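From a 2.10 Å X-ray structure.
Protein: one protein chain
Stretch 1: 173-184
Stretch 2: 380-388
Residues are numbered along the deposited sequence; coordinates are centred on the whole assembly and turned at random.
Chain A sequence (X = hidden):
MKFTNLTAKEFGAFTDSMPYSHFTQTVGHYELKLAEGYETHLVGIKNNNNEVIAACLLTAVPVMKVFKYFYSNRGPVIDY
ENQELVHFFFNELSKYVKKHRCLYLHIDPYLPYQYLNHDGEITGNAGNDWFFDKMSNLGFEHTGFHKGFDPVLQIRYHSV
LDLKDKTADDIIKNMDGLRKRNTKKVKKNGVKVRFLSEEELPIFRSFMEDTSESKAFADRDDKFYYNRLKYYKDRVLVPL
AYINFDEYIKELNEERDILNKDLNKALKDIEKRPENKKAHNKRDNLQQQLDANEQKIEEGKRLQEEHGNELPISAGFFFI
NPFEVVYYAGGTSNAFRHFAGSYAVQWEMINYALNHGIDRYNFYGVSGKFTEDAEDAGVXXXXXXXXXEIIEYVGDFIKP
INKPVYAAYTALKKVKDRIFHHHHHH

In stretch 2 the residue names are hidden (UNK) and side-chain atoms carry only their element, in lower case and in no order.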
ATOM      1  N   LYS A 173     -10.838  -7.131  15.617  1.00 20.02           N
ATOM      2  CA  LYS A 173     -11.258  -8.451  16.083  1.00 20.91           C
ATOM      3  C   LYS A 173     -10.723  -9.576  15.211  1.00 21.10           C
ATOM      4  O   LYS A 173     -10.476 -10.666  15.708  1.00 19.97           O
ATOM      5  CB  LYS A 173     -12.783  -8.553  16.149  1.00 23.02           C
ATOM      6  CG  LYS A 173     -13.289  -9.851  16.801  1.00 23.26           C
ATOM      7  CD  LYS A 173     -14.788  -9.768  17.055  1.00 27.38           C
ATOM      8  CE  LYS A 173     -15.270 -10.892  17.962  1.00 30.57           C
ATOM      9  NZ  LYS A 173     -15.146 -12.235  17.322  1.00 33.20           N
ATOM     10  N   ASN A 174     -10.533  -9.311  13.917  1.00 18.34           N
ATOM     11  CA  ASN A 174     -10.042 -10.338  13.005  1.00 18.33           C
ATOM     12  C   ASN A 174      -8.517 -10.441  12.941  1.00 17.97           C
ATOM     13  O   ASN A 174      -7.996 -11.305  12.248  1.00 17.36           O
ATOM     14  CB  ASN A 174     -10.613 -10.116  11.588  1.00 18.29           C
ATOM     15  CG  ASN A 174     -12.130 -10.259  11.543  1.00 24.66           C
ATOM     16  OD1 ASN A 174     -12.730 -10.799  12.472  1.00 21.28           O
ATOM     17  ND2 ASN A 174     -12.756  -9.788  10.454  1.00 22.34           N
ATOM     18  N   MET A 175      -7.810  -9.552  13.640  1.00 16.37           N
ATOM     19  CA  MET A 175      -6.344  -9.593  13.672  1.00 17.74           C
ATOM     20  C   MET A 175      -5.944 -10.778  14.544  1.00 18.66           C
ATOM     21  O   MET A 175      -6.738 -11.228  15.366  1.00 14.43           O
ATOM     22  CB  MET A 175      -5.753  -8.331  14.333  1.00 17.49           C
ATOM     23  CG  MET A 175      -5.818  -7.038  13.526  1.00 16.34           C
ATOM     24  SD  MET A 175      -5.076  -5.642  14.426  1.00  2.23           S
ATOM     25  CE  MET A 175      -5.538  -4.257  13.345  1.00 12.70           C
ATOM     26  N   ASP A 176      -4.721 -11.282  14.380  1.00 19.42           N
ATOM     27  CA  ASP A 176      -4.288 -12.369  15.244  1.00 19.14           C
ATOM     28  C   ASP A 176      -3.831 -11.740  16.575  1.00 19.86           C
ATOM     29  O   ASP A 176      -3.727 -10.506  16.694  1.00 20.98           O
ATOM     30  CB  ASP A 176      -3.191 -13.224  14.574  1.00 20.59           C
ATOM     31  CG  ASP A 176      -1.865 -12.483  14.364  1.00 20.33           C
ATOM     32  OD1 ASP A 176      -0.953 -13.095  13.778  1.00 19.42           O
ATOM     33  OD2 ASP A 176      -1.713 -11.324  14.781  1.00 17.89           O
ATOM     34  N   GLY A 177      -3.588 -12.570  17.582  1.00 18.73           N
ATOM     35  CA  GLY A 177      -3.204 -12.055  18.887  1.00 18.42           C
ATOM     36  C   GLY A 177      -2.115 -10.999  18.918  1.00 19.14           C
ATOM     37  O   GLY A 177      -2.257  -9.964  19.573  1.00 18.05           O
ATOM     38  N   LEU A 178      -1.020 -11.259  18.213  1.00 18.44           N
ATOM     39  CA  LEU A 178       0.100 -10.331  18.185  1.00 19.64           C
ATOM     40  C   LEU A 178      -0.265  -8.971  17.553  1.00 18.98           C
ATOM     41  O   LEU A 178       0.072  -7.922  18.107  1.00 15.92           O
ATOM     42  CB  LEU A 178       1.276 -10.985  17.448  1.00 19.57           C
ATOM     43  CG  LEU A 178       2.652 -10.319  17.546  1.00 29.13           C
ATOM     44  CD1 LEU A 178       3.036 -10.094  19.014  1.00 27.18           C
ATOM     45  CD2 LEU A 178       3.681 -11.203  16.839  1.00 25.39           C
ATOM     46  N   ARG A 179      -0.961  -8.969  16.415  1.00 16.71           N
ATOM     47  CA  ARG A 179      -1.328  -7.688  15.798  1.00 17.20           C
ATOM     48  C   ARG A 179      -2.342  -6.907  16.631  1.00 16.99           C
ATOM     49  O   ARG A 179      -2.248  -5.692  16.763  1.00 17.50           O
ATOM     50  CB  ARG A 179      -1.878  -7.895  14.378  1.00 18.05           C
ATOM     51  CG  ARG A 179      -0.781  -8.119  13.347  1.00 23.00           C
ATOM     52  CD  ARG A 179      -0.139  -9.470  13.590  1.00 28.01           C
ATOM     53  NE  ARG A 179       1.282  -9.419  13.360  1.00 29.05           N
ATOM     54  CZ  ARG A 179       2.068 -10.479  13.292  1.00 24.37           C
ATOM     55  NH1 ARG A 179       3.355 -10.295  13.074  1.00 26.48           N
ATOM     56  NH2 ARG A 179       1.575 -11.709  13.429  1.00 21.21           N
ATOM     57  N   LYS A 180      -3.322  -7.606  17.184  1.00 17.22           N
ATOM     58  CA  LYS A 180      -4.328  -6.963  18.025  1.00 18.68           C
ATOM     59  C   LYS A 180      -3.649  -6.314  19.238  1.00 17.63           C
ATOM     60  O   LYS A 180      -3.904  -5.155  19.560  1.00 19.32           O
ATOM     61  CB  LYS A 180      -5.333  -8.014  18.507  1.00 20.37           C
ATOM     62  CG  LYS A 180      -6.503  -7.489  19.324  1.00 26.27           C
ATOM     63  CD  LYS A 180      -7.560  -8.592  19.407  1.00 29.13           C
ATOM     64  CE  LYS A 180      -8.931  -8.107  19.860  1.00 31.83           C
ATOM     65  NZ  LYS A 180      -9.929  -9.243  19.850  1.00 29.23           N
ATOM     66  N   ARG A 181      -2.779  -7.066  19.907  1.00 17.90           N
ATOM     67  CA  ARG A 181      -2.096  -6.551  21.084  1.00 17.89           C
ATOM     68  C   ARG A 181      -1.272  -5.303  20.777  1.00 17.18           C
ATOM     69  O   ARG A 181      -1.360  -4.303  21.490  1.00 18.59           O
ATOM     70  CB  ARG A 181      -1.187  -7.626  21.702  1.00 17.59           C
ATOM     71  CG  ARG A 181      -0.334  -7.096  22.856  1.00 18.54           C
ATOM     72  CD  ARG A 181       0.396  -8.216  23.623  1.00 24.07           C
ATOM     73  NE  ARG A 181       1.308  -7.667  24.627  1.00 25.55           N
ATOM     74  CZ  ARG A 181       2.123  -8.400  25.382  1.00 28.28           C
ATOM     75  NH1 ARG A 181       2.924  -7.811  26.265  1.00 24.35           N
ATOM     76  NH2 ARG A 181       2.132  -9.722  25.261  1.00 22.52           N
ATOM     77  N   ASN A 182      -0.474  -5.366  19.718  1.00 16.49           N
ATOM     78  CA  ASN A 182       0.364  -4.235  19.335  1.00 16.87           C
ATOM     79  C   ASN A 182      -0.457  -3.034  18.868  1.00 18.26           C
ATOM     80  O   ASN A 182      -0.091  -1.881  19.127  1.00 18.55           O
ATOM     81  CB  ASN A 182       1.362  -4.674  18.252  1.00 18.01           C
ATOM     82  CG  ASN A 182       2.530  -5.476  18.838  1.00 21.59           C
ATOM     83  OD1 ASN A 182       2.976  -6.471  18.272  1.00 27.39           O
ATOM     84  ND2 ASN A 182       3.018  -5.035  19.971  1.00 18.46           N
ATOM     85  N   THR A 183      -1.574  -3.296  18.192  1.00 17.00           N
ATOM     86  CA  THR A 183      -2.429  -2.209  17.727  1.00 18.73           C
ATOM     87  C   THR A 183      -3.060  -1.516  18.941  1.00 18.72           C
ATOM     88  O   THR A 183      -3.085  -0.284  19.016  1.00 20.59           O
ATOM     89  CB  THR A 183      -3.520  -2.744  16.755  1.00 19.20           C
ATOM     90  OG1 THR A 183      -2.886  -3.223  15.561  1.00 19.39           O
ATOM     91  CG2 THR A 183      -4.512  -1.638  16.378  1.00 20.39           C
ATOM     92  N   LYS A 184      -3.554  -2.301  19.897  1.00 16.88           N
ATOM     93  CA  LYS A 184      -4.139  -1.712  21.105  1.00 21.46           C
ATOM     94  C   LYS A 184      -3.039  -0.918  21.814  1.00 21.27           C
ATOM     95  O   LYS A 184      -3.288   0.164  22.337  1.00 24.02           O
ATOM     96  CB  LYS A 184      -4.663  -2.796  22.062  1.00 22.52           C
ATOM     97  CG  LYS A 184      -5.954  -3.490  21.614  1.00 27.04           C
ATOM     98  CD  LYS A 184      -6.420  -4.527  22.646  1.00 27.32           C
ATOM     99  CE  LYS A 184      -6.676  -3.882  24.012  1.00 31.05           C
ATOM    100  NZ  LYS A 184      -7.305  -4.805  25.015  1.00 33.48           N
ATOM    101  N   UNK A 380       5.603 -11.112   5.362  1.00 18.66           N
ATOM    102  CA  UNK A 380       4.398 -11.865   5.035  1.00 20.33           C
ATOM    103  C   UNK A 380       3.630 -12.278   6.290  1.00 19.37           C
ATOM    104  O   UNK A 380       2.397 -12.241   6.304  1.00 17.03           O
ATOM    105  c   UNK A 380       3.488 -13.990   3.968  1.00 20.54           C
ATOM    106  c   UNK A 380       4.739 -13.113   4.166  1.00 21.26           C
ATOM    107  c   UNK A 380       5.259 -12.653   2.790  1.00 20.03           C
ATOM    108  N   UNK A 381       4.351 -12.657   7.342  1.00 16.65           N
ATOM    109  CA  UNK A 381       3.710 -13.044   8.606  1.00 20.46           C
ATOM    110  C   UNK A 381       2.998 -11.825   9.205  1.00 19.16           C
ATOM    111  O   UNK A 381       1.918 -11.929   9.797  1.00 20.48           O
ATOM    112  c   UNK A 381       4.764 -13.568   9.601  1.00 21.76           C
ATOM    113  c   UNK A 381       6.422 -15.354  10.248  1.00 32.87           C
ATOM    114  n   UNK A 381       7.997 -17.215  10.902  1.00 41.68           N
ATOM    115  c   UNK A 381       6.986 -16.736   9.896  1.00 36.68           C
ATOM    116  c   UNK A 381       5.370 -14.910   9.229  1.00 28.43           C
ATOM    117  N   UNK A 382       3.617 -10.665   9.047  1.00 17.78           N
ATOM    118  CA  UNK A 382       3.046  -9.429   9.564  1.00 19.78           C
ATOM    119  C   UNK A 382       1.725  -9.133   8.840  1.00 18.37           C
ATOM    120  O   UNK A 382       0.698  -8.888   9.477  1.00 17.38           O
ATOM    121  c   UNK A 382       2.778  -4.294  10.342  1.00 27.76           C
ATOM    122  c   UNK A 382       3.565  -6.929   9.732  1.00 26.77           C
ATOM    123  c   UNK A 382       3.274  -5.126  11.342  1.00 29.35           C
ATOM    124  c   UNK A 382       3.060  -6.090   8.737  1.00 28.43           C
ATOM    125  c   UNK A 382       2.667  -4.772   9.032  1.00 27.49           C
ATOM    126  c   UNK A 382       3.666  -6.439  11.033  1.00 26.44           C
ATOM    127  c   UNK A 382       4.070  -8.305   9.388  1.00 23.37           C
ATOM    128  N   UNK A 383       1.745  -9.197   7.514  1.00 18.56           N
ATOM    129  CA  UNK A 383       0.548  -8.938   6.721  1.00 15.62           C
ATOM    130  C   UNK A 383      -0.534  -9.978   7.030  1.00 18.56           C
ATOM    131  O   UNK A 383      -1.720  -9.646   7.173  1.00 17.90           O
ATOM    132  c   UNK A 383       0.926  -8.927   5.236  1.00 16.59           C
ATOM    133  n   UNK A 383       3.734  -6.255   1.910  1.00 25.14           N
ATOM    134  c   UNK A 383       2.339  -7.705   3.472  1.00 18.18           C
ATOM    135  c   UNK A 383       3.286  -6.504   3.306  1.00 18.24           C
ATOM    136  c   UNK A 383       1.890  -7.774   4.923  1.00 12.29           C
ATOM    137  N   UNK A 384      -0.110 -11.230   7.172  1.00 16.84           N
ATOM    138  CA  UNK A 384      -1.013 -12.331   7.496  1.00 16.73           C
ATOM    139  C   UNK A 384      -1.791 -12.041   8.782  1.00 16.94           C
ATOM    140  O   UNK A 384      -2.996 -12.316   8.873  1.00 15.76           O
ATOM    141  c   UNK A 384      -0.903 -17.248   8.715  1.00 21.65           C
ATOM    142  c   UNK A 384      -1.025 -14.852   7.991  1.00 16.35           C
ATOM    143  c   UNK A 384      -0.200 -13.622   7.664  1.00 18.32           C
ATOM    144  c   UNK A 384      -0.118 -16.042   8.221  1.00 20.05           C
ATOM    145  n   UNK A 384       0.001 -18.425   8.878  1.00 31.44           N
ATOM    146  N   UNK A 385      -1.093 -11.465   9.758  1.00 14.21           N
ATOM    147  CA  UNK A 385      -1.695 -11.151  11.041  1.00 14.67           C
ATOM    148  C   UNK A 385      -2.859 -10.171  11.009  1.00 19.68           C
ATOM    149  O   UNK A 385      -3.622 -10.102  11.979  1.00 15.68           O
ATOM    150  N   UNK A 386      -3.003  -9.420   9.912  1.00 14.53           N
ATOM    151  CA  UNK A 386      -4.090  -8.452   9.766  1.00 14.71           C
ATOM    152  C   UNK A 386      -5.336  -9.073   9.130  1.00 16.20           C
ATOM    153  O   UNK A 386      -6.331  -8.384   8.890  1.00 17.76           O
ATOM    154  c   UNK A 386      -1.282  -4.379  11.127  1.00 18.16           C
ATOM    155  c   UNK A 386      -2.673  -4.274  11.111  1.00 16.32           C
ATOM    156  c   UNK A 386      -3.628  -7.259   8.913  1.00 14.08           C
ATOM    157  c   UNK A 386      -0.658  -5.396  10.431  1.00 13.89           C
ATOM    158  o   UNK A 386      -0.509  -3.462  11.832  1.00 19.00           O
ATOM    159  c   UNK A 386      -3.432  -5.208  10.387  1.00 13.05           C
ATOM    160  c   UNK A 386      -1.422  -6.316   9.708  1.00 17.16           C
ATOM    161  c   UNK A 386      -2.814  -6.238   9.676  1.00 15.72           C
ATOM    162  N   UNK A 387      -5.266 -10.371   8.858  1.00 14.51           N
ATOM    163  CA  UNK A 387      -6.355 -11.119   8.236  1.00 15.89           C
ATOM    164  C   UNK A 387      -6.486 -10.792   6.755  1.00 14.83           C
ATOM    165  O   UNK A 387      -7.566 -10.891   6.198  1.00 18.13           O
ATOM    166  n   UNK A 387      -8.294 -13.160   8.505  1.00 13.65           N
ATOM    167  o   UNK A 387      -9.932 -11.643   8.411  1.00 22.94           O
ATOM    168  c   UNK A 387      -8.746 -11.922   8.584  1.00 16.12           C
ATOM    169  c   UNK A 387      -7.715 -10.846   8.912  1.00 14.18           C
ATOM    170  N   UNK A 388      -5.392 -10.391   6.124  1.00 14.72           N
ATOM    171  CA  UNK A 388      -5.419 -10.085   4.705  1.00 13.85           C
ATOM    172  C   UNK A 388      -5.431 -11.408   3.950  1.00 15.55           C
ATOM    173  O   UNK A 388      -5.228 -12.464   4.552  1.00 13.51           O
ATOM    174  c   UNK A 388      -4.185  -9.291   4.326  1.00 11.66           C
TER
HETATM  175  O   HOH W   1     -10.799  -8.723   8.621  1.00 11.56           O
HETATM  176  O   HOH W   2      -1.990  -1.759  13.270  1.00 16.24           O

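Position 380 carries three side-chain carbons, one bearing the other two. Branching at the first carbon identifies Val-380, which lies in the helix and out of reach of stretch 1.

Position 381 has four carbons in a row ending in nitrogen: Lys-381. Its side chain starts sideways and its end leads away, so its offering to stretch 1 is largely backbone; its O lies 3.7 Å from Arg-179 NH2, over one face of the guanidinium.

At position 382 one carbon leads to a ring of six carbons with no oxygen, hence Phe-382. CA to CB points away, yet its CA sits over the same guanidinium face, 3.6 Å from Arg-179 NH1.

Position 383 repeats the four-carbon chain ending in nitrogen. This is Lys-383, pointing away and touching nothing on stretch 1.

Position 384 does so again: Lys-384, fully extended, its end leading away. It opens a type I turn that runs through position 387.

Position 385 has no side-chain atoms, so it is Gly-385. The bareness is used: Arg-179 CD packs 3.4 Å from Gly-385 CA, and an ideal CB would fall 2.0 Å from that same Arg-179 CD, a clash.

Position 386 shows one carbon, then a six-carbon ring bearing one oxygen: Tyr-386. CA to CB points away, but the ring's end comes nearer. Arg-179 CG lies over one face, 4.3 Å from the ring centroid in a CH-pi contact, while Met-175 CE comes within 3.6 Å of Tyr-386 CE1. A water joins Tyr-386 OH (2.7 Å from the water O) to Thr-183 OG1 (2.9 Å from it).

Position 387 has two carbons, the second carrying one oxygen and one nitrogen: Asn-387. Its positive phi closes a Schellman motif. CB lies 3.4 Å from Asn-174 O, and a water accepts from Asn-174 ND2 while donating to Asn-387 OD1.

Position 388 has a single side-chain carbon, so it is Ala-388, beyond reach.

The contact sets a helix start against a helix end. Asp-176 N donates to Gly-385 O at 2.9 Å, tying the N-cap residue to the turn, while the Asp-176 side chain caps its own helix at Arg-179 N. A salt bridge from Arg-179 NH2 to Asp-176 OD1, 2.9 Å long, holds the arginine folded across the bare glycine. The design rule is compact: one backbone bond fixes the register, a glycine admits the arginine's aliphatic stem, and a tyrosine face and two bridging waters fill in around them.

Stretch 2 380-388: VKFKKGYNA
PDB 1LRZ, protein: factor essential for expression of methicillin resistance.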